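Long-range contacts in periplasmic sugar-binding domain protein (Pseudomonas fluorescens Pf-5, PDB 3H75), which probably binds a carbohydrate in the periplasm, as expected of a two-domain bacterial solute-binding protein of the type that serves sugar uptake: residues 146-151 with 177-182; 198-203 with 222-227; 204-209 with 233-238. One frame throughout, in Å; residues are numbered along the deposited sequence.

Contact 1: residues 146-151 with 177-182. With SO4 (sulfate ion), chain C.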
loop_
_atom_site.group_PDB
_atom_site.type_symbol
_atom_site.label_atom_id
_atom_site.label_comp_id
_atom_site.label_asym_id
_atom_site.label_seq_id
_atom_site.Cartn_x
_atom_site.Cartn_y
_atom_site.Cartn_z
ATOM N N ILE A 146 -20.674 14.605 13.412
ATOM C CA ILE A 146 -20.059 14.614 12.093
ATOM C C ILE A 146 -20.197 13.173 11.626
ATOM O O ILE A 146 -19.443 12.301 12.058
ATOM C CB ILE A 146 -18.561 14.989 12.162
ATOM C CG1 ILE A 146 -18.407 16.437 12.635
ATOM C CG2 ILE A 146 -17.912 14.809 10.790
ATOM C CD1 ILE A 146 -16.954 16.864 12.849
ATOM N N GLU A 147 -21.160 12.916 10.747
ATOM C CA GLU A 147 -21.385 11.558 10.281
ATOM C C GLU A 147 -20.378 11.111 9.239
ATOM O O GLU A 147 -20.049 11.842 8.303
ATOM C CB GLU A 147 -22.829 11.407 9.803
ATOM C CG GLU A 147 -23.791 11.687 10.962
ATOM C CD GLU A 147 -25.176 11.107 10.779
ATOM O OE1 GLU A 147 -25.414 10.401 9.779
ATOM O OE2 GLU A 147 -26.031 11.358 11.659
ATOM N N LEU A 148 -19.898 9.888 9.436
ATOM C CA LEU A 148 -18.866 9.278 8.610
ATOM C C LEU A 148 -19.216 7.898 8.070
ATOM O O LEU A 148 -19.867 7.103 8.746
ATOM C CB LEU A 148 -17.598 9.145 9.460
ATOM C CG LEU A 148 -16.472 8.226 8.981
ATOM C CD1 LEU A 148 -15.635 8.929 7.929
ATOM C CD2 LEU A 148 -15.603 7.850 10.182
ATOM N N LEU A 149 -18.770 7.626 6.847
ATOM C CA LEU A 149 -18.944 6.318 6.228
ATOM C C LEU A 149 -17.520 5.843 5.977
ATOM O O LEU A 149 -16.649 6.649 5.638
ATOM C CB LEU A 149 -19.685 6.409 4.887
ATOM C CG LEU A 149 -21.174 6.759 4.952
ATOM C CD1 LEU A 149 -21.736 6.878 3.534
ATOM C CD2 LEU A 149 -21.930 5.682 5.727
ATOM N N ALA A 150 -17.272 4.554 6.160
ATOM C CA ALA A 150 -15.938 4.016 5.921
ATOM C C ALA A 150 -15.984 2.812 4.992
ATOM O O ALA A 150 -16.823 1.925 5.144
ATOM C CB ALA A 150 -15.274 3.633 7.237
ATOM N N PHE A 151 -15.081 2.802 4.020
ATOM C CA PHE A 151 -14.985 1.709 3.063
ATOM C C PHE A 151 -13.618 1.078 3.247
ATOM O O PHE A 151 -12.595 1.706 2.967
ATOM C CB PHE A 151 -15.122 2.246 1.637
ATOM C CG PHE A 151 -16.501 2.730 1.310
ATOM C CD1 PHE A 151 -17.427 1.878 0.719
ATOM C CD2 PHE A 151 -16.894 4.023 1.638
ATOM C CE1 PHE A 151 -18.723 2.300 0.464
ATOM C CE2 PHE A 151 -18.195 4.457 1.386
ATOM C CZ PHE A 151 -19.110 3.591 0.797
ATOM N N VAL A 177 -17.341 12.547 15.939
ATOM C CA VAL A 177 -17.453 11.834 14.670
ATOM C C VAL A 177 -18.250 10.556 14.903
ATOM O O VAL A 177 -17.930 9.759 15.787
ATOM C CB VAL A 177 -16.062 11.468 14.093
ATOM C CG1 VAL A 177 -16.230 10.692 12.789
ATOM C CG2 VAL A 177 -15.250 12.737 13.849
ATOM N N HIS A 178 -19.299 10.367 14.111
ATOM C CA HIS A 178 -20.139 9.188 14.254
ATOM C C HIS A 178 -20.049 8.283 13.039
ATOM O O HIS A 178 -20.599 8.595 11.984
ATOM C CB HIS A 178 -21.586 9.622 14.477
ATOM C CG HIS A 178 -21.766 10.499 15.678
ATOM N ND1 HIS A 178 -22.852 11.335 15.832
ATOM C CD2 HIS A 178 -20.997 10.673 16.777
ATOM C CE1 HIS A 178 -22.739 11.989 16.975
ATOM N NE2 HIS A 178 -21.623 11.606 17.567
ATOM N N LEU A 179 -19.332 7.174 13.185
ATOM C CA LEU A 179 -19.194 6.211 12.102
ATOM C C LEU A 179 -20.534 5.508 11.970
ATOM O O LEU A 179 -20.899 4.689 12.818
ATOM C CB LEU A 179 -18.099 5.194 12.435
ATOM C CG LEU A 179 -17.949 4.005 11.486
ATOM C CD1 LEU A 179 -17.545 4.478 10.106
ATOM C CD2 LEU A 179 -16.906 3.056 12.046
ATOM N N ARG A 180 -21.278 5.831 10.920
ATOM C CA ARG A 180 -22.584 5.216 10.734
ATOM C C ARG A 180 -22.469 3.788 10.232
ATOM O O ARG A 180 -23.287 2.930 10.574
ATOM C CB ARG A 180 -23.438 6.045 9.770
ATOM C CG ARG A 180 -23.686 7.486 10.220
ATOM C CD ARG A 180 -24.102 7.565 11.689
ATOM N NE ARG A 180 -25.245 6.716 12.010
ATOM C CZ ARG A 180 -26.517 7.030 11.776
ATOM N NH1 ARG A 180 -26.834 8.186 11.210
ATOM N NH2 ARG A 180 -27.477 6.187 12.128
ATOM N N GLN A 181 -21.446 3.531 9.426
ATOM C CA GLN A 181 -21.241 2.201 8.883
ATOM C C GLN A 181 -19.879 2.058 8.231
ATOM O O GLN A 181 -19.395 2.974 7.569
ATOM C CB GLN A 181 -22.309 1.899 7.829
ATOM C CG GLN A 181 -22.428 0.438 7.468
ATOM C CD GLN A 181 -23.765 -0.130 7.885
ATOM O OE1 GLN A 181 -24.801 0.220 7.320
ATOM N NE2 GLN A 181 -23.755 -0.999 8.888
ATOM N N LEU A 182 -19.262 0.903 8.443
ATOM C CA LEU A 182 -17.992 0.586 7.814
ATOM C C LEU A 182 -18.293 -0.671 7.018
ATOM O O LEU A 182 -18.768 -1.660 7.573
ATOM C CB LEU A 182 -16.896 0.309 8.849
ATOM C CG LEU A 182 -15.540 -0.128 8.266
ATOM C CD1 LEU A 182 -14.410 0.270 9.204
ATOM C CD2 LEU A 182 -15.532 -1.634 8.031
HETATM S S SO4 C . -30.579 7.650 11.742
HETATM O O1 SO4 C . -29.761 8.661 12.446
HETATM O O2 SO4 C . -30.256 7.703 10.301
HETATM O O3 SO4 C . -30.282 6.306 12.277
HETATM O O4 SO4 C . -32.009 7.954 11.947
HETATM O O HOH W 1 -25.136 10.284 14.124
#
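Arg-180 NH1 donates to Glu-147 OE1 at 3.0 Å, and this bond is part of a salt bridge. The carboxylate oxygen sits at the edge of the guanidinium, nearly in its plane. The two flat groups stand 85° apart, and NH1 meets OE1 from above the carboxylate plane. Bends at chi2 and chi3 curl the arginine back, so that its CG and CD also lie against Glu-147. The other amino nitrogen, Arg-180 NH2, donates to O3 of the sulfate at 2.8 Å; NH1 adds a weak bond to O1. The ion probably comes from the crystallisation liquor. The carboxylate and the sulfate would both help to offset the arginine charge, although Arg-202 shares the sulfate. At the other carboxylate oxygen, a water donates to Glu-147 OE2 and also hydrogen-bonds His-178 ND1.

The backbones run parallel and hydrogen-bond as neighbouring strands of the sheet. Ile-146 O accepts from His-178 N, and His-178 O lies 2.9 Å from Leu-148 N. Leu-148 O then takes Arg-180 N nearly along its C=O axis. The next bond skips a residue: Ala-150 N meets Gln-181 O. Arg-180 has helical backbone angles (phi -76°, psi -33°), which matches this slip in register, and the buried Gln-181 N has no partner. The strands belong to the beta-alpha-beta unit of strand 146-152, helix 158-173 and strand 177-184, with 177-184 at the sheet edge.

Apolar packing fills the face toward helix 158-173. Leu-148 CD2 touches both Val-177 CG1 and Leu-179 CD1, each at 3.9 Å, crossing them obliquely. Leu-179 CD1 also reaches Ala-150 CB at 3.8 Å. Leu-182 CG lies beside that same methyl, and Leu-171 of the helix packs on Leu-148 and Val-177.

Contact 2: residues 198-203 with 222-227. With SO4 (sulfate ion), chain C.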
loop_
_atom_site.group_PDB
_atom_site.type_symbol
_atom_site.label_atom_id
_atom_site.label_comp_id
_atom_site.label_asym_id
_atom_site.label_seq_id
_atom_site.Cartn_x
_atom_site.Cartn_y
_atom_site.Cartn_z
ATOM N N GLN A 198 -26.299 3.108 -1.861
ATOM C CA GLN A 198 -27.238 2.804 -0.792
ATOM C C GLN A 198 -26.942 3.597 0.477
ATOM O O GLN A 198 -27.823 4.262 1.024
ATOM C CB GLN A 198 -27.198 1.309 -0.481
ATOM C CG GLN A 198 -27.501 0.419 -1.675
ATOM C CD GLN A 198 -27.333 -1.055 -1.360
ATOM O OE1 GLN A 198 -27.991 -1.589 -0.466
ATOM N NE2 GLN A 198 -26.448 -1.720 -2.095
ATOM N N LEU A 199 -25.694 3.531 0.931
ATOM C CA LEU A 199 -25.277 4.214 2.153
ATOM C C LEU A 199 -25.460 5.733 2.163
ATOM O O LEU A 199 -25.908 6.298 3.163
ATOM C CB LEU A 199 -23.815 3.866 2.462
ATOM C CG LEU A 199 -23.550 2.396 2.803
ATOM C CD1 LEU A 199 -22.054 2.129 2.842
ATOM C CD2 LEU A 199 -24.200 2.049 4.139
ATOM N N LEU A 200 -25.116 6.401 1.066
ATOM C CA LEU A 200 -25.250 7.851 1.013
ATOM C C LEU A 200 -26.703 8.299 0.995
ATOM O O LEU A 200 -27.011 9.436 1.350
ATOM C CB LEU A 200 -24.508 8.417 -0.200
ATOM C CG LEU A 200 -22.984 8.429 -0.055
ATOM C CD1 LEU A 200 -22.348 8.845 -1.372
ATOM C CD2 LEU A 200 -22.585 9.384 1.069
ATOM N N LYS A 201 -27.591 7.402 0.582
ATOM C CA LYS A 201 -29.013 7.714 0.546
ATOM C C LYS A 201 -29.579 7.494 1.947
ATOM O O LYS A 201 -30.401 8.276 2.432
ATOM C CB LYS A 201 -29.727 6.806 -0.460
ATOM C CG LYS A 201 -31.155 7.225 -0.770
ATOM C CD LYS A 201 -31.787 6.305 -1.802
ATOM C CE LYS A 201 -33.118 6.857 -2.293
ATOM N NZ LYS A 201 -34.074 7.097 -1.175
ATOM N N ARG A 202 -29.123 6.425 2.590
ATOM C CA ARG A 202 -29.555 6.071 3.938
ATOM C C ARG A 202 -29.039 7.046 4.994
ATOM O O ARG A 202 -29.729 7.334 5.973
ATOM C CB ARG A 202 -29.073 4.660 4.283
ATOM C CG ARG A 202 -29.260 4.266 5.742
ATOM C CD ARG A 202 -30.729 4.106 6.103
ATOM N NE ARG A 202 -30.910 3.758 7.510
ATOM C CZ ARG A 202 -30.804 4.618 8.518
ATOM N NH1 ARG A 202 -30.522 5.891 8.280
ATOM N NH2 ARG A 202 -30.980 4.206 9.767
ATOM N N TYR A 203 -27.823 7.547 4.790
ATOM C CA TYR A 203 -27.199 8.476 5.731
ATOM C C TYR A 203 -26.848 9.785 5.034
ATOM O O TYR A 203 -25.678 10.079 4.783
ATOM C CB TYR A 203 -25.930 7.844 6.311
ATOM C CG TYR A 203 -26.164 6.511 6.984
ATOM C CD1 TYR A 203 -26.859 6.432 8.191
ATOM C CD2 TYR A 203 -25.694 5.327 6.415
ATOM C CE1 TYR A 203 -27.079 5.212 8.814
ATOM C CE2 TYR A 203 -25.908 4.097 7.033
ATOM C CZ TYR A 203 -26.603 4.049 8.233
ATOM O OH TYR A 203 -26.825 2.839 8.849
ATOM N N GLN A 222 -18.522 8.782 -7.255
ATOM C CA GLN A 222 -19.465 8.781 -8.368
ATOM C C GLN A 222 -20.880 8.656 -7.822
ATOM O O GLN A 222 -21.786 9.361 -8.263
ATOM C CB GLN A 222 -19.184 7.622 -9.325
ATOM C CG GLN A 222 -19.966 7.728 -10.628
ATOM C CD GLN A 222 -19.604 6.644 -11.620
ATOM O OE1 GLN A 222 -18.437 6.278 -11.753
ATOM N NE2 GLN A 222 -20.602 6.136 -12.336
ATOM N N ALA A 223 -21.068 7.759 -6.860
ATOM C CA ALA A 223 -22.381 7.569 -6.256
ATOM C C ALA A 223 -22.818 8.895 -5.632
ATOM O O ALA A 223 -23.984 9.285 -5.710
ATOM C CB ALA A 223 -22.319 6.475 -5.195
ATOM N N ALA A 224 -21.867 9.592 -5.020
ATOM C CA ALA A 224 -22.143 10.874 -4.384
ATOM C C ALA A 224 -22.620 11.923 -5.391
ATOM O O ALA A 224 -23.600 12.629 -5.143
ATOM C CB ALA A 224 -20.893 11.372 -3.658
ATOM N N ARG A 225 -21.926 12.029 -6.522
ATOM C CA ARG A 225 -22.303 13.000 -7.546
ATOM C C ARG A 225 -23.720 12.738 -8.051
ATOM O O ARG A 225 -24.488 13.670 -8.293
ATOM C CB ARG A 225 -21.323 12.952 -8.727
ATOM C CG ARG A 225 -19.928 13.483 -8.422
ATOM C CD ARG A 225 -19.118 13.678 -9.703
ATOM N NE ARG A 225 -18.891 12.425 -10.421
ATOM C CZ ARG A 225 -17.920 11.562 -10.137
ATOM N NH1 ARG A 225 -17.072 11.815 -9.149
ATOM N NH2 ARG A 225 -17.799 10.443 -10.838
ATOM N N GLU A 226 -24.056 11.462 -8.206
ATOM C CA GLU A 226 -25.372 11.059 -8.682
ATOM C C GLU A 226 -26.501 11.442 -7.731
ATOM O O GLU A 226 -27.657 11.549 -8.144
ATOM C CB GLU A 226 -25.391 9.550 -8.930
ATOM C CG GLU A 226 -24.747 9.138 -10.242
ATOM C CD GLU A 226 -24.444 7.657 -10.313
ATOM O OE1 GLU A 226 -25.190 6.861 -9.709
ATOM O OE2 GLU A 226 -23.460 7.288 -10.989
ATOM N N LEU A 227 -26.168 11.647 -6.461
ATOM C CA LEU A 227 -27.167 12.014 -5.464
ATOM C C LEU A 227 -27.233 13.520 -5.254
ATOM O O LEU A 227 -28.046 14.010 -4.468
ATOM C CB LEU A 227 -26.864 11.320 -4.131
ATOM C CG LEU A 227 -26.941 9.790 -4.142
ATOM C CD1 LEU A 227 -26.577 9.248 -2.769
ATOM C CD2 LEU A 227 -28.341 9.343 -4.537
HETATM S S SO4 C . -30.579 7.650 11.742
HETATM O O1 SO4 C . -29.761 8.661 12.446
HETATM O O2 SO4 C . -30.256 7.703 10.301
HETATM O O3 SO4 C . -30.282 6.306 12.277
HETATM O O4 SO4 C . -32.009 7.954 11.947
#
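The last turns of helices 189-202 and 214-226 pack together here, two helices of the alpha/beta domain. Between 198-203 and 222-227 the contact is apolar, with no hydrogen bond; just outside, Glu-226 OE1 bonds Tyr-193 OH of the first helix. Leu-200 carries the packing. Its CG is anti to the carbonyl carbon (chi1 -74°), and CD1 rests on Ala-224, 3.6 Å from CA and close to CB. The small alanine lets the leucine methyl come right up to the helix backbone. From the same segment as Ala-224, Leu-227 CD1 presses on Leu-200 CB at 3.4 Å, tighter than usual for two carbons. Leu-235, outside the two segments, touches both Leu-200 and Ala-224.

Two polar features lie beside the packing. Gln-222 NE2 makes a weak bond to Glu-226 OE2, one turn further along the helix. Arg-202 NH1 donates to sulfate O2 at 2.7 Å and almost straight, with an N-H...O angle of 177°. NH2 adds a weak bond to O3. Arg-180 binds the same sulfate.

The aliphatic part of Arg-202 lies over Tyr-203: its chain bends at chi2 (68°), and CG sits 3.5 Å above the centre of the ring.

Contact 3: residues 204-209 with 233-238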
loop_
_atom_site.group_PDB
_atom_site.type_symbol
_atom_site.label_atom_id
_atom_site.label_comp_id
_atom_site.label_asym_id
_atom_site.label_seq_id
_atom_site.Cartn_x
_atom_site.Cartn_y
_atom_site.Cartn_z
ATOM N N PRO A 204 -27.863 10.598 4.711
ATOM C CA PRO A 204 -27.640 11.876 4.035
ATOM C C PRO A 204 -26.840 12.913 4.827
ATOM O O PRO A 204 -26.324 13.870 4.249
ATOM C CB PRO A 204 -29.061 12.349 3.721
ATOM C CG PRO A 204 -29.851 11.780 4.851
ATOM C CD PRO A 204 -29.299 10.382 4.968
ATOM N N LYS A 205 -26.741 12.736 6.141
ATOM C CA LYS A 205 -25.992 13.686 6.958
ATOM C C LYS A 205 -24.491 13.430 6.853
ATOM O O LYS A 205 -23.682 14.218 7.345
ATOM C CB LYS A 205 -26.431 13.602 8.424
ATOM C CG LYS A 205 -27.933 13.755 8.604
ATOM C CD LYS A 205 -28.334 13.833 10.069
ATOM C CE LYS A 205 -27.929 15.163 10.673
ATOM N NZ LYS A 205 -28.505 15.345 12.033
ATOM N N THR A 206 -24.125 12.333 6.200
ATOM C CA THR A 206 -22.712 12.001 6.037
ATOM C C THR A 206 -21.949 13.180 5.442
ATOM O O THR A 206 -22.367 13.759 4.434
ATOM C CB THR A 206 -22.518 10.773 5.110
ATOM O OG1 THR A 206 -23.137 9.623 5.698
ATOM C CG2 THR A 206 -21.020 10.489 4.901
ATOM N N GLN A 207 -20.836 13.546 6.074
ATOM C CA GLN A 207 -20.011 14.643 5.581
ATOM C C GLN A 207 -18.610 14.145 5.263
ATOM O O GLN A 207 -17.859 14.816 4.563
ATOM C CB GLN A 207 -19.896 15.763 6.613
ATOM C CG GLN A 207 -21.205 16.424 6.972
ATOM C CD GLN A 207 -21.001 17.586 7.914
ATOM O OE1 GLN A 207 -20.637 18.687 7.496
ATOM N NE2 GLN A 207 -21.215 17.342 9.199
ATOM N N LEU A 208 -18.258 12.977 5.796
ATOM C CA LEU A 208 -16.927 12.418 5.569
ATOM C C LEU A 208 -16.975 10.977 5.088
ATOM O O LEU A 208 -17.779 10.183 5.573
ATOM C CB LEU A 208 -16.100 12.455 6.856
ATOM C CG LEU A 208 -15.855 13.797 7.540
ATOM C CD1 LEU A 208 -15.100 13.540 8.849
ATOM C CD2 LEU A 208 -15.075 14.730 6.618
ATOM N N VAL A 209 -16.118 10.644 4.127
ATOM C CA VAL A 209 -16.026 9.280 3.619
ATOM C C VAL A 209 -14.557 8.865 3.615
ATOM O O VAL A 209 -13.747 9.386 2.844
ATOM C CB VAL A 209 -16.592 9.151 2.184
ATOM C CG1 VAL A 209 -16.466 7.709 1.700
ATOM C CG2 VAL A 209 -18.054 9.585 2.166
ATOM N N THR A 233 -16.401 19.592 -1.536
ATOM C CA THR A 233 -17.071 20.788 -1.038
ATOM C C THR A 233 -17.971 20.483 0.156
ATOM O O THR A 233 -17.703 20.944 1.263
ATOM C CB THR A 233 -17.907 21.468 -2.147
ATOM O OG1 THR A 233 -17.042 21.889 -3.208
ATOM C CG2 THR A 233 -18.635 22.687 -1.596
ATOM N N ASP A 234 -19.031 19.706 -0.061
ATOM C CA ASP A 234 -19.950 19.367 1.023
ATOM C C ASP A 234 -19.796 17.935 1.534
ATOM O O ASP A 234 -20.433 17.543 2.511
ATOM C CB ASP A 234 -21.403 19.607 0.590
ATOM C CG ASP A 234 -21.787 18.817 -0.647
ATOM O OD1 ASP A 234 -21.711 17.571 -0.615
ATOM O OD2 ASP A 234 -22.174 19.445 -1.656
ATOM N N LEU A 235 -18.945 17.161 0.871
ATOM C CA LEU A 235 -18.697 15.776 1.253
ATOM C C LEU A 235 -17.219 15.536 0.975
ATOM O O LEU A 235 -16.773 15.651 -0.166
ATOM C CB LEU A 235 -19.568 14.839 0.411
ATOM C CG LEU A 235 -19.533 13.342 0.717
ATOM C CD1 LEU A 235 -19.904 13.099 2.175
ATOM C CD2 LEU A 235 -20.498 12.610 -0.210
ATOM N N LEU A 236 -16.452 15.215 2.015
ATOM C CA LEU A 236 -15.016 15.018 1.854
ATOM C C LEU A 236 -14.584 13.558 1.863
ATOM O O LEU A 236 -14.986 12.786 2.734
ATOM C CB LEU A 236 -14.268 15.794 2.937
ATOM C CG LEU A 236 -14.694 17.262 3.091
ATOM C CD1 LEU A 236 -13.710 17.966 4.015
ATOM C CD2 LEU A 236 -14.730 17.964 1.730
ATOM N N PHE A 237 -13.737 13.211 0.896
ATOM C CA PHE A 237 -13.234 11.853 0.698
ATOM C C PHE A 237 -11.728 11.712 0.872
ATOM O O PHE A 237 -10.960 12.608 0.509
ATOM C CB PHE A 237 -13.545 11.393 -0.729
ATOM C CG PHE A 237 -15.000 11.273 -1.030
ATOM C CD1 PHE A 237 -15.609 10.024 -1.043
ATOM C CD2 PHE A 237 -15.765 12.402 -1.318
ATOM C CE1 PHE A 237 -16.958 9.891 -1.342
ATOM C CE2 PHE A 237 -17.122 12.281 -1.618
ATOM C CZ PHE A 237 -17.718 11.023 -1.630
ATOM N N SER A 238 -11.314 10.565 1.406
ATOM C CA SER A 238 -9.899 10.244 1.560
ATOM C C SER A 238 -9.637 8.919 0.843
ATOM O O SER A 238 -10.552 8.106 0.647
ATOM C CB SER A 238 -9.516 10.099 3.038
ATOM O OG SER A 238 -10.081 8.927 3.612
HETATM O O HOH W 2 -20.895 19.288 4.533
HETATM O O HOH W 3 -13.270 8.028 0.344
#
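Val-209 has CG1 anti to its backbone N (chi1 180°), while Phe-237 has CG anti to its carbonyl carbon (chi1 -64°). These torsions bring the valine and the phenyl ring side by side, pointing the same way. Val-209 CB lies 3.5 Å from Phe-237 CD1, and both valine methyls also touch the ring. Leu-235 has CG anti to N, which brings its CD1 over to the backbone of the neighbouring strand. There CD1 meets Thr-206 O at 3.4 Å and Val-209 CG2 at 4.0 Å. Leu-208 CD2 packs on Leu-236 CB on the opposite face of the sheet.

Three backbone bonds join the parallel strands. Leu-236 N reaches Gln-207 O, 2.9 Å away and nearly straight. Val-209 N then meets Leu-236 O, and Ser-238 N meets Val-209 O at 3.1 Å. One water donates to Val-209 O and Ser-238 O. Another donates to both Gln-207 OE1 and Asp-234 O.

Helix 214-226 connects the two strands in a beta-alpha-beta unit and packs on the sheet face that carries Phe-237, which touches Ala-220, Met-221 and Ala-224 of that helix. An alanine at Phe-237 would remove the ring, and would probably weaken the packing it makes on Val-209 and on helix 214-226. Main-chain bonds thus set the register, while apolar side chains join the sheet to the helix over it.

All three contacts lie in the domain built on the mixed sheet, where 177-184, 146-152, 206-211 and 236-240 are four successive parallel strands. Contacts 1 and 3 share that sheet. Their inner strands, 146-152 and 206-211, are neighbours, so the four strands run through the two contacts, whose centres are 10 Å apart. Contact 2 lies on helices 189-202 and 214-226 beside the sheet, 13 Å from contact 1 and 10 Å from contact 3. Along the chain contact 1 closes before the others open, whereas the segments of contacts 2 and 3 alternate. Strands and helices are thereby interleaved, as in a Rossmann-like alpha/beta domain. One sulfate bridges contacts 1 and 2.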